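Side-chain contacts in epsin 1 (Danio rerio, PDB 5LP0), which probably binds membranes rich in phosphatidylinositol 4,5-bisphosphate, modifies their curvature and helps clathrin-coated invaginations to form during endocytosis: residues W21-S25 against S26-E30; N37-A40 against F41-M45; M47-K50 against R51-D54; Q117-T120 against L121-E125; E130-I133 against H134-T138. All coordinates share one frame; numbering follows the deposited sequence. Where two conformers were deposited one is given.

Contact 1 (W21-S25 against S26-E30); sequences WGPSS and SLMSE
Ser24 meets the first turn of helix 25-34 with both of its oxygens, which between them take up four donors. The hydroxyl is the cap. It accepts a bond from the hydroxyl of Ser26, with the two OG atoms of Ser24 and Ser26 3.1 Å apart, and two weak ones from backbone amides. Leu27 N points almost straight at Ser24 OG (168°), though from 3.4 Å, whereas Ser26 N meets the same oxygen at a strongly bent angle. A chi1 of 155° swings Ser24 OG anti to its own N and beside its carbonyl carbon, on the side where the Ser26 and Leu27 amides emerge; these have no carbonyl of an earlier turn to bond to. Serine suits the place because its acceptor sits on a short arm that can curl back. Ser24 O takes the amide of Met28 (N to O 2.9 Å, 158°), and Ser25 O does the same for Ser29 N, also at 2.9 Å, so the regular helical pattern begins here.

Beneath the polar cap, Met28 SD lies 3.7 Å from CG of Pro23, the two side chains crossing at a slant; Pro23 was modelled in two conformers, so the exact fit is less certain. Met28 also packs on Leu68 and Tyr71 of helix 59-75. Cut back to an alanine, this position would probably open a gap beside the Pro23 ring and lose the packing on Leu68 and Tyr71. Serine at the N-cap, with apolar residues just before it and four positions after it, is the arrangement of an N-cap closed by a hydrophobic staple.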
# COMPACT_ATOMS: atom_id res chain seq x y z
N TRP A 21 -11.23 7.67 -6.57
CA TRP A 21 -10.52 7.25 -7.78
C TRP A 21 -9.07 6.99 -7.39
O TRP A 21 -8.62 7.43 -6.32
CB TRP A 21 -10.63 8.32 -8.87
CG TRP A 21 -10.15 9.70 -8.47
CD1 TRP A 21 -8.87 10.17 -8.53
CD2 TRP A 21 -10.95 10.78 -7.96
NE1 TRP A 21 -8.82 11.47 -8.09
CE2 TRP A 21 -10.08 11.87 -7.73
CE3 TRP A 21 -12.32 10.94 -7.69
CZ2 TRP A 21 -10.53 13.09 -7.24
CZ3 TRP A 21 -12.76 12.17 -7.19
CH2 TRP A 21 -11.87 13.22 -6.97
N GLY A 22 -8.34 6.26 -8.23
CA GLY A 22 -6.95 5.93 -7.93
C GLY A 22 -6.84 4.76 -6.97
O GLY A 22 -7.84 4.11 -6.66
N PRO A 23 -5.63 4.46 -6.49
CA PRO A 23 -4.42 5.20 -6.86
C PRO A 23 -4.04 5.03 -8.33
O PRO A 23 -4.20 3.94 -8.90
CB PRO A 23 -3.33 4.60 -5.97
CG PRO A 23 -3.87 3.28 -5.52
CD PRO A 23 -5.35 3.39 -5.51
N SER A 24 -3.54 6.10 -8.93
CA SER A 24 -3.06 6.05 -10.30
C SER A 24 -1.82 5.15 -10.49
O SER A 24 -0.87 5.17 -9.69
CB SER A 24 -2.70 7.45 -10.76
OG SER A 24 -1.74 7.38 -11.79
N SER A 25 -1.80 4.40 -11.58
CA SER A 25 -0.73 3.45 -11.87
C SER A 25 0.60 4.13 -12.14
O SER A 25 1.65 3.61 -11.81
CB SER A 25 -1.09 2.61 -13.10
OG SER A 25 -0.80 3.34 -14.28
N SER A 26 0.56 5.29 -12.78
CA SER A 26 1.81 6.01 -13.06
C SER A 26 2.41 6.56 -11.76
O SER A 26 3.63 6.56 -11.56
CB SER A 26 1.58 7.13 -14.07
OG SER A 26 0.69 8.11 -13.57
N LEU A 27 1.54 7.01 -10.85
CA LEU A 27 2.02 7.52 -9.57
C LEU A 27 2.59 6.36 -8.79
O LEU A 27 3.67 6.46 -8.19
CB LEU A 27 0.88 8.18 -8.80
CG LEU A 27 1.22 8.74 -7.41
CD1 LEU A 27 2.43 9.65 -7.45
CD2 LEU A 27 0.01 9.48 -6.83
N MET A 28 1.90 5.22 -8.82
CA MET A 28 2.37 4.07 -8.09
C MET A 28 3.73 3.65 -8.66
O MET A 28 4.62 3.28 -7.91
CB MET A 28 1.37 2.90 -8.08
CG MET A 28 0.12 3.12 -7.13
SD MET A 28 -0.86 1.62 -6.79
CE MET A 28 -1.50 1.34 -8.43
N SER A 29 3.92 3.75 -9.98
CA SER A 29 5.20 3.39 -10.56
C SER A 29 6.31 4.31 -10.08
O SER A 29 7.42 3.87 -9.80
CB SER A 29 5.12 3.41 -12.09
OG SER A 29 6.36 3.03 -12.66
N GLU A 30 6.03 5.60 -9.99
CA GLU A 30 7.00 6.55 -9.44
C GLU A 30 7.42 6.17 -8.01
O GLU A 30 8.60 6.19 -7.67
CB GLU A 30 6.44 7.97 -9.47
CG GLU A 30 6.21 8.52 -10.86
CD GLU A 30 5.38 9.79 -10.87
OE1 GLU A 30 5.36 10.51 -9.86
OE2 GLU A 30 4.73 10.07 -11.91

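Contact 2 (N37-A40 against F41-M45); sequences NVVA and FSEIM
Asn37 O receives the amide of Phe41 in a short bond, N to O 2.7 Å, the first of four backbone bonds that open helix 38-51. Ile44 N to Ala40 O, at 2.8 Å, is similarly short. Between these two, Ser42 N bonds to Val38 O at a longer distance, and the bond from Glu43 N to Val39 O is weak.

A side-chain bond caps the helix start. Asn37 OD1 accepts from Ala40 N over 3.1 Å in an almost straight bond (175°), although the donor stands 42° out of the amide plane. This is an N-cap, and asparagine suits it because its carbonyl oxygen mimics that of a preceding turn; the helix that it starts is one of the stacked helices of the all-alpha ENTH domain. Two other polar links lie further along: a water joins Val38 O, to which it donates, with the exposed Ser42 OG, and Glu43 OE1 is bonded to Ser6 OG.

The remaining contacts are van der Waals packing. The extended Glu43 lies beside Val39, both pointing the same way. Ile44, with CG1 beside its own backbone N (chi1 -75°), packs on the carbonyl of Ala40, CG1 to O 3.2 Å, and its CD1 is 4.4 Å from Ala40 CB. The small Ala40 permits close approach to Ala8 and Leu34, while the branched Ile44 spreads onto Ile31, Val12 and Leu72. One face of the Phe41 ring carries Met45 CG, 3.7 Å above the plane and toward the rim.

Of a different kind is the cation-pi contact between the Phe41 ring and Arg79.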
# COMPACT_ATOMS: atom_id res chain seq x y z
N ASN A 37 15.50 3.97 -3.41
CA ASN A 37 16.26 5.07 -2.83
C ASN A 37 16.10 4.95 -1.31
O ASN A 37 14.98 5.08 -0.79
CB ASN A 37 15.69 6.38 -3.37
CG ASN A 37 16.34 7.62 -2.80
OD1 ASN A 37 16.47 7.78 -1.59
ND2 ASN A 37 16.72 8.52 -3.69
N VAL A 38 17.16 4.63 -0.60
CA VAL A 38 17.04 4.24 0.80
C VAL A 38 16.37 5.33 1.68
O VAL A 38 15.52 5.05 2.56
CB VAL A 38 18.41 3.78 1.37
CG1 VAL A 38 19.36 4.96 1.49
CG2 VAL A 38 18.23 3.10 2.69
N VAL A 39 16.71 6.59 1.41
CA VAL A 39 16.09 7.71 2.12
C VAL A 39 14.57 7.80 1.83
O VAL A 39 13.72 7.87 2.75
CB VAL A 39 16.81 9.04 1.79
CG1 VAL A 39 16.07 10.21 2.42
CG2 VAL A 39 18.26 9.00 2.27
N ALA A 40 14.25 7.76 0.55
CA ALA A 40 12.84 7.79 0.13
C ALA A 40 12.09 6.57 0.63
O ALA A 40 10.92 6.71 1.02
CB ALA A 40 12.72 7.91 -1.37
N PHE A 41 12.71 5.41 0.67
CA PHE A 41 12.07 4.18 1.12
C PHE A 41 11.54 4.39 2.52
O PHE A 41 10.40 4.03 2.82
CB PHE A 41 13.08 3.04 1.12
CG PHE A 41 12.57 1.77 1.74
CD1 PHE A 41 11.97 0.78 0.97
CD2 PHE A 41 12.73 1.56 3.09
CE1 PHE A 41 11.52 -0.40 1.55
CE2 PHE A 41 12.26 0.39 3.69
CZ PHE A 41 11.64 -0.58 2.93
N SER A 42 12.37 4.93 3.42
CA SER A 42 11.88 5.17 4.77
C SER A 42 10.68 6.12 4.82
O SER A 42 9.73 5.89 5.60
CB SER A 42 12.99 5.67 5.66
OG SER A 42 13.80 4.58 6.01
N GLU A 43 10.75 7.21 4.05
CA GLU A 43 9.62 8.16 3.98
C GLU A 43 8.34 7.48 3.48
O GLU A 43 7.23 7.71 4.01
CB GLU A 43 9.99 9.36 3.10
CG GLU A 43 11.13 10.23 3.64
CD GLU A 43 11.74 11.16 2.59
OE1 GLU A 43 11.51 10.96 1.37
OE2 GLU A 43 12.46 12.12 2.98
N ILE A 44 8.48 6.61 2.48
CA ILE A 44 7.35 6.00 1.80
C ILE A 44 6.71 5.02 2.77
O ILE A 44 5.52 5.08 3.03
CB ILE A 44 7.81 5.27 0.52
CG1 ILE A 44 8.11 6.30 -0.55
CG2 ILE A 44 6.74 4.25 0.02
CD1 ILE A 44 8.94 5.77 -1.71
N MET A 45 7.50 4.17 3.36
CA MET A 45 6.97 3.11 4.18
C MET A 45 6.33 3.70 5.43
O MET A 45 5.25 3.25 5.84
CB MET A 45 8.06 2.12 4.55
CG MET A 45 8.55 1.34 3.35
SD MET A 45 7.33 0.33 2.45
CE MET A 45 7.08 -1.02 3.61
O HOH W 1 15.70 3.12 4.47

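Contact 3 (M47-K50 against R51-D54); sequences MVWK and RLND
Met47 and Arg51 meet one turn apart, where the last turn of helix 38-51 runs into a type I beta turn from Arg51 to Asp54. The methyl CE of Met47 comes in across the bent arginine chain and touches NE of the Arg51 guanidinium, 3.7 Å away and obliquely, as well as CG of the stem. Arg51 brings this part of its chain there by folding at chi2 (-81°). A flexible thioether suits the place, because it can follow a bent arginine without competing for its donors.

On the apolar side Leu52 CD1 is shared by two neighbours. It lies 3.5 Å from CE3 of the Trp49 indole and 4.0 Å from CG1 of Val48, whose side chain runs alongside and points the same way as the leucine.

The next shell positions these groups. Thr16 OG1 accepts a bond from Arg51 NH1, which also makes a weak one to Arg13 O, and Gln83 OE1 accepts from Trp49 NE1. Arg51 probably belongs, with Arg13, Asn18 and His61, to the phosphatidylinositol 4,5-bisphosphate site, as in a close relative; an arginine suits a place that probably meets phosphate. Asp54 OD1 is hydrogen-bonded to ND1 of His61, consistent with the turn helping to set that ring.

The backbone explains the change of course. Arg51 N and Leu52 N still bond four residues back, but Asn53 N reaches only three back, to Lys50 O at 3.0 Å, from 64° above the carbonyl plane. Asp54 N closes the turn weakly on Arg51 O. A water bridges helix end and turn, donating to Lys50 O at 2.8 Å and to Asp54 OD2 at 2.7 Å.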
# COMPACT_ATOMS: atom_id res chain seq x y z
N MET A 47 4.82 6.55 5.75
CA MET A 47 3.52 7.10 5.36
C MET A 47 2.51 6.00 5.03
O MET A 47 1.33 6.12 5.36
CB MET A 47 3.69 8.07 4.19
CG MET A 47 2.44 8.92 3.95
SD MET A 47 2.11 10.04 5.35
CE MET A 47 0.42 9.64 5.79
N VAL A 48 2.93 4.91 4.43
CA VAL A 48 2.01 3.84 4.11
C VAL A 48 1.49 3.20 5.39
O VAL A 48 0.27 2.97 5.52
CB VAL A 48 2.65 2.78 3.17
CG1 VAL A 48 1.67 1.63 2.94
CG2 VAL A 48 3.01 3.38 1.80
N TRP A 49 2.35 2.90 6.35
CA TRP A 49 1.92 2.33 7.63
C TRP A 49 0.99 3.27 8.38
O TRP A 49 0.01 2.81 9.00
CB TRP A 49 3.12 1.94 8.52
CG TRP A 49 3.99 0.83 7.96
CD1 TRP A 49 5.33 0.91 7.69
CD2 TRP A 49 3.60 -0.52 7.64
NE1 TRP A 49 5.78 -0.29 7.21
CE2 TRP A 49 4.74 -1.18 7.16
CE3 TRP A 49 2.39 -1.23 7.72
CZ2 TRP A 49 4.72 -2.52 6.74
CZ3 TRP A 49 2.36 -2.55 7.30
CH2 TRP A 49 3.53 -3.19 6.82
N LYS A 50 1.22 4.58 8.28
CA LYS A 50 0.31 5.54 8.89
C LYS A 50 -1.07 5.45 8.26
O LYS A 50 -2.08 5.39 8.96
CB LYS A 50 0.84 6.95 8.75
CG LYS A 50 2.01 7.26 9.70
CD LYS A 50 2.52 8.70 9.52
CE LYS A 50 3.76 8.99 10.40
NZ LYS A 50 4.34 10.32 10.07
N ARG A 51 -1.15 5.41 6.93
CA ARG A 51 -2.44 5.36 6.26
C ARG A 51 -3.14 4.03 6.57
O ARG A 51 -4.35 3.99 6.72
CB ARG A 51 -2.25 5.56 4.75
CG ARG A 51 -1.87 7.02 4.38
CD ARG A 51 -3.15 7.87 4.36
NE ARG A 51 -3.04 9.32 4.63
CZ ARG A 51 -3.20 10.28 3.72
NH1 ARG A 51 -3.36 9.98 2.44
NH2 ARG A 51 -3.15 11.56 4.08
N LEU A 52 -2.37 2.96 6.74
CA LEU A 52 -2.91 1.65 7.09
C LEU A 52 -3.45 1.59 8.52
O LEU A 52 -4.13 0.62 8.88
CB LEU A 52 -1.83 0.57 6.91
CG LEU A 52 -1.50 0.18 5.46
CD1 LEU A 52 -0.29 -0.73 5.45
CD2 LEU A 52 -2.67 -0.50 4.74
N ASN A 53 -3.17 2.62 9.30
CA ASN A 53 -3.56 2.70 10.71
C ASN A 53 -4.63 3.78 10.96
O ASN A 53 -4.90 4.13 12.11
CB ASN A 53 -2.30 3.02 11.54
CG ASN A 53 -2.47 2.77 13.02
OD1 ASN A 53 -3.17 1.85 13.45
ND2 ASN A 53 -1.82 3.61 13.83
N ASP A 54 -5.25 4.28 9.90
CA ASP A 54 -6.42 5.15 9.99
C ASP A 54 -7.71 4.33 10.17
O ASP A 54 -7.69 3.09 10.06
CB ASP A 54 -6.49 6.07 8.77
CG ASP A 54 -5.50 7.23 8.85
OD1 ASP A 54 -5.25 7.86 7.80
OD2 ASP A 54 -5.00 7.52 9.96
O HOH W 2 -2.73 6.82 11.28

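Contact 4 (Q117-T120 against L121-E125); sequences QLVT and LLKDE
Val119 and Lys123 lie side by side and point the same way, one turn apart at the border between the two sides of helix 108-122, Val119 buried and Lys123 exposed. The lysine chain is fully extended beyond CG, so its methylenes run along the valine and bring CE to 3.4 Å from Val119 CG1, tighter than usual for two carbons. NZ stands 3.6 Å from that methyl. A lysine suits this border because its stem can pack on valine, while Gln92 of helix 89-92 touches both residues.

Leu118 and Leu122 form a second parallel pair on the buried side. Leu122 CG is turned opposite to its own carbonyl carbon (chi1 -78°), which leans CD1 back to 4.1 Å from Leu118 CG. Both leucines meet Ile73 of helix 59-75, a setting for which long branched apolar chains are well fitted. Leu121 joins them more loosely, its CD2 4.4 Å from Leu118 CD1, and touches Arg127, Leu128 and Glu131 of helix 125-139.

The backbone keeps these pairs one turn apart: Leu121 N bonds to Gln117 O, Leu122 N to Leu118 O, and Lys123 N to Val119 O at 3.1 Å. At Asp124 the spacing shortens, its N bonding to Leu121 O at 3.1 Å.

Asp124 then serves the following helix, its OD1 accepting from Arg127 N as an N-cap; a short carboxylate is apt for that task. Thr120 OG1 is hydrogen-bonded to Arg127 NH1, tying the outgoing turn to the incoming one. The motif is a short alpha-alpha connection whose second helix opens on an aspartate N-cap, here joining two helices of the all-alpha ENTH fold.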
# COMPACT_ATOMS: atom_id res chain seq x y z
N GLN A 117 -6.34 -11.14 1.44
CA GLN A 117 -5.55 -11.49 0.26
C GLN A 117 -4.09 -11.05 0.36
O GLN A 117 -3.19 -11.75 -0.11
CB GLN A 117 -6.20 -10.96 -1.02
CG GLN A 117 -7.64 -11.42 -1.20
CD GLN A 117 -7.81 -12.92 -1.30
OE1 GLN A 117 -6.87 -13.67 -1.57
NE2 GLN A 117 -9.04 -13.35 -1.14
N LEU A 118 -3.86 -9.89 0.96
CA LEU A 118 -2.51 -9.38 1.07
C LEU A 118 -1.71 -10.23 2.05
O LEU A 118 -0.54 -10.48 1.85
CB LEU A 118 -2.53 -7.90 1.46
CG LEU A 118 -1.21 -7.14 1.61
CD1 LEU A 118 -0.40 -7.31 0.35
CD2 LEU A 118 -1.46 -5.66 1.88
N VAL A 119 -2.36 -10.71 3.11
CA VAL A 119 -1.69 -11.54 4.09
C VAL A 119 -1.29 -12.88 3.45
O VAL A 119 -0.16 -13.34 3.63
CB VAL A 119 -2.57 -11.81 5.32
CG1 VAL A 119 -1.97 -12.90 6.19
CG2 VAL A 119 -2.75 -10.52 6.15
N THR A 120 -2.20 -13.52 2.69
CA THR A 120 -1.83 -14.80 2.06
C THR A 120 -0.68 -14.64 1.06
O THR A 120 0.22 -15.49 0.99
CB THR A 120 -3.01 -15.55 1.40
OG1 THR A 120 -3.44 -14.85 0.24
CG2 THR A 120 -4.17 -15.71 2.35
N LEU A 121 -0.68 -13.54 0.32
CA LEU A 121 0.44 -13.25 -0.58
C LEU A 121 1.76 -13.12 0.18
O LEU A 121 2.76 -13.73 -0.19
CB LEU A 121 0.17 -11.96 -1.33
CG LEU A 121 1.37 -11.45 -2.13
CD1 LEU A 121 1.83 -12.46 -3.17
CD2 LEU A 121 0.96 -10.15 -2.74
N LEU A 122 1.77 -12.30 1.23
CA LEU A 122 3.00 -12.02 1.98
C LEU A 122 3.59 -13.28 2.63
O LEU A 122 4.81 -13.39 2.79
CB LEU A 122 2.77 -10.93 3.03
CG LEU A 122 2.75 -9.52 2.47
CD1 LEU A 122 2.19 -8.54 3.47
CD2 LEU A 122 4.16 -9.13 2.04
N LYS A 123 2.73 -14.23 2.99
CA LYS A 123 3.20 -15.44 3.65
C LYS A 123 3.79 -16.48 2.69
O LYS A 123 4.30 -17.50 3.14
CB LYS A 123 2.07 -16.05 4.50
CG LYS A 123 1.68 -15.19 5.72
CD LYS A 123 0.55 -15.81 6.53
CE LYS A 123 0.21 -15.01 7.78
NZ LYS A 123 -1.00 -15.56 8.47
N ASP A 124 3.74 -16.22 1.38
CA ASP A 124 4.15 -17.21 0.39
C ASP A 124 5.24 -16.66 -0.55
O ASP A 124 4.94 -15.93 -1.50
CB ASP A 124 2.94 -17.65 -0.43
CG ASP A 124 3.20 -18.90 -1.21
OD1 ASP A 124 4.28 -19.00 -1.82
OD2 ASP A 124 2.33 -19.79 -1.21
N GLU A 125 6.49 -17.03 -0.30
CA GLU A 125 7.61 -16.46 -1.04
C GLU A 125 7.65 -16.88 -2.51
O GLU A 125 8.07 -16.10 -3.37
CB GLU A 125 8.93 -16.72 -0.29
CG GLU A 125 8.85 -16.29 1.17
CD GLU A 125 10.17 -15.81 1.75
OE1 GLU A 125 10.99 -15.23 1.01
OE2 GLU A 125 10.39 -16.02 2.97

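Contact 5 (E130-I133 against H134-T138); sequences EERI and HALKT
From Glu130 to Lys137 the backbone is regular alpha-helix, with His134 N, Ala135 N, Leu136 N and Lys137 N each bonded to the carbonyl four residues earlier, the bond from Ala135 N to Glu131 O being 2.8 Å long. Arg132 and Leu136 make the main side-chain contact. Arg132 is extended from CG to NE, with CG trans to its backbone N (chi1 -177°), and Leu136 CD1 lies over one face of its guanidinium, 3.9 Å from NE. The same methyl touches the stem, CD1 to Arg132 CG 3.8 Å. Leucine suits this spot because an apolar methyl can cover the face while the N-H groups go elsewhere: NH1 bonds to Gly76 O, and NH2 has a weak bond to Tyr36 OH. A serine in place of this leucine would probably strip that face of its apolar cover and leave the arginine stem freer to turn.

Ile133 and Lys137 run side by side on the exposed flank, Ile133 CG2 3.9 Å from Lys137 CD. The lysine bends at its last two torsions, and its CG rests 3.2 Å from Ile133 O. Inward, the small Ala135 lets the helix approach Lys74 and Thr75 of helix 59-75, and Glu131 OE1 forms a salt bridge with Lys74. This is i to i+4 packing along a surface helix, held by a salt bridge and an alanine contact to helix 59-75 in the stacked-helix ENTH fold.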
# COMPACT_ATOMS: atom_id res chain seq x y z
N GLU A 130 6.59 -15.15 -8.45
CA GLU A 130 5.71 -15.22 -9.62
C GLU A 130 5.02 -13.87 -9.87
O GLU A 130 4.92 -13.37 -11.03
CB GLU A 130 4.65 -16.31 -9.38
CG GLU A 130 5.24 -17.72 -9.31
CD GLU A 130 4.46 -18.70 -8.42
OE1 GLU A 130 3.39 -18.35 -7.87
OE2 GLU A 130 4.94 -19.84 -8.30
N GLU A 131 4.55 -13.28 -8.78
CA GLU A 131 3.83 -12.02 -8.84
C GLU A 131 4.79 -10.95 -9.28
O GLU A 131 4.41 -10.07 -10.02
CB GLU A 131 3.21 -11.65 -7.49
CG GLU A 131 2.10 -12.59 -7.04
CD GLU A 131 0.79 -12.40 -7.77
OE1 GLU A 131 0.64 -11.38 -8.49
OE2 GLU A 131 -0.10 -13.27 -7.60
N ARG A 132 6.05 -11.03 -8.86
CA ARG A 132 7.03 -10.00 -9.24
C ARG A 132 7.35 -10.02 -10.73
O ARG A 132 7.40 -9.00 -11.35
CB ARG A 132 8.30 -10.15 -8.43
CG ARG A 132 9.34 -9.09 -8.70
CD ARG A 132 10.46 -9.19 -7.70
NE ARG A 132 11.43 -8.12 -7.85
CZ ARG A 132 11.28 -6.90 -7.34
NH1 ARG A 132 10.18 -6.58 -6.68
NH2 ARG A 132 12.23 -6.01 -7.52
N ILE A 133 7.54 -11.20 -11.30
CA ILE A 133 7.76 -11.28 -12.74
C ILE A 133 6.58 -10.66 -13.50
O ILE A 133 6.78 -9.81 -14.39
CB ILE A 133 7.94 -12.72 -13.17
CG1 ILE A 133 9.33 -13.20 -12.73
CG2 ILE A 133 7.80 -12.86 -14.71
CD1 ILE A 133 9.55 -14.71 -12.94
N HIS A 134 5.36 -11.06 -13.14
CA HIS A 134 4.20 -10.49 -13.82
C HIS A 134 4.07 -8.97 -13.61
O HIS A 134 3.79 -8.21 -14.53
CB HIS A 134 2.93 -11.21 -13.37
CG HIS A 134 1.68 -10.68 -14.01
ND1 HIS A 134 1.22 -11.13 -15.23
CD2 HIS A 134 0.80 -9.72 -13.61
CE1 HIS A 134 0.10 -10.49 -15.54
NE2 HIS A 134 -0.17 -9.63 -14.58
N ALA A 135 4.35 -8.52 -12.39
CA ALA A 135 4.17 -7.11 -12.05
C ALA A 135 5.21 -6.25 -12.78
O ALA A 135 4.91 -5.14 -13.22
CB ALA A 135 4.28 -6.91 -10.56
N LEU A 136 6.43 -6.75 -12.91
CA LEU A 136 7.51 -5.99 -13.52
C LEU A 136 7.25 -5.91 -15.01
O LEU A 136 7.57 -4.92 -15.64
CB LEU A 136 8.89 -6.60 -13.24
CG LEU A 136 9.39 -6.45 -11.80
CD1 LEU A 136 10.73 -7.13 -11.58
CD2 LEU A 136 9.50 -4.98 -11.40
N LYS A 137 6.66 -6.95 -15.57
CA LYS A 137 6.25 -6.88 -16.96
C LYS A 137 5.14 -5.85 -17.19
O LYS A 137 5.19 -5.11 -18.17
CB LYS A 137 5.86 -8.27 -17.45
CG LYS A 137 7.07 -9.19 -17.48
CD LYS A 137 6.68 -10.64 -17.70
CE LYS A 137 6.09 -10.84 -19.09
NZ LYS A 137 7.13 -10.46 -20.09
N THR A 138 4.18 -5.75 -16.27
CA THR A 138 3.19 -4.69 -16.35
C THR A 138 3.86 -3.30 -16.29
O THR A 138 3.54 -2.41 -17.08
CB THR A 138 2.14 -4.84 -15.23
OG1 THR A 138 1.47 -6.11 -15.36
CG2 THR A 138 1.10 -3.71 -15.28

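How the contacts relate
The five contacts follow one another along the chain. Contacts 2 and 3 adjoin on helix 38-51, their centres about 14 Å apart, so one helix runs from its N-cap to the turn beside the probable phosphoinositide site. Contact 3 supplies Arg51 of that site; contact 1 lies near it, with the side chain of Leu27 about 8 Å from that of Arg13, also of the probable site, and about 10 Å from that of Arg51. Contacts 4 and 5 belong to the last two helices, 108-122 and 125-139, and touch directly, Leu121 CD1 packing 3.9 Å from Glu131 CG. Contact 5 is away from the site: its centre is about 25 Å from that of contact 3, across the centre of the chain.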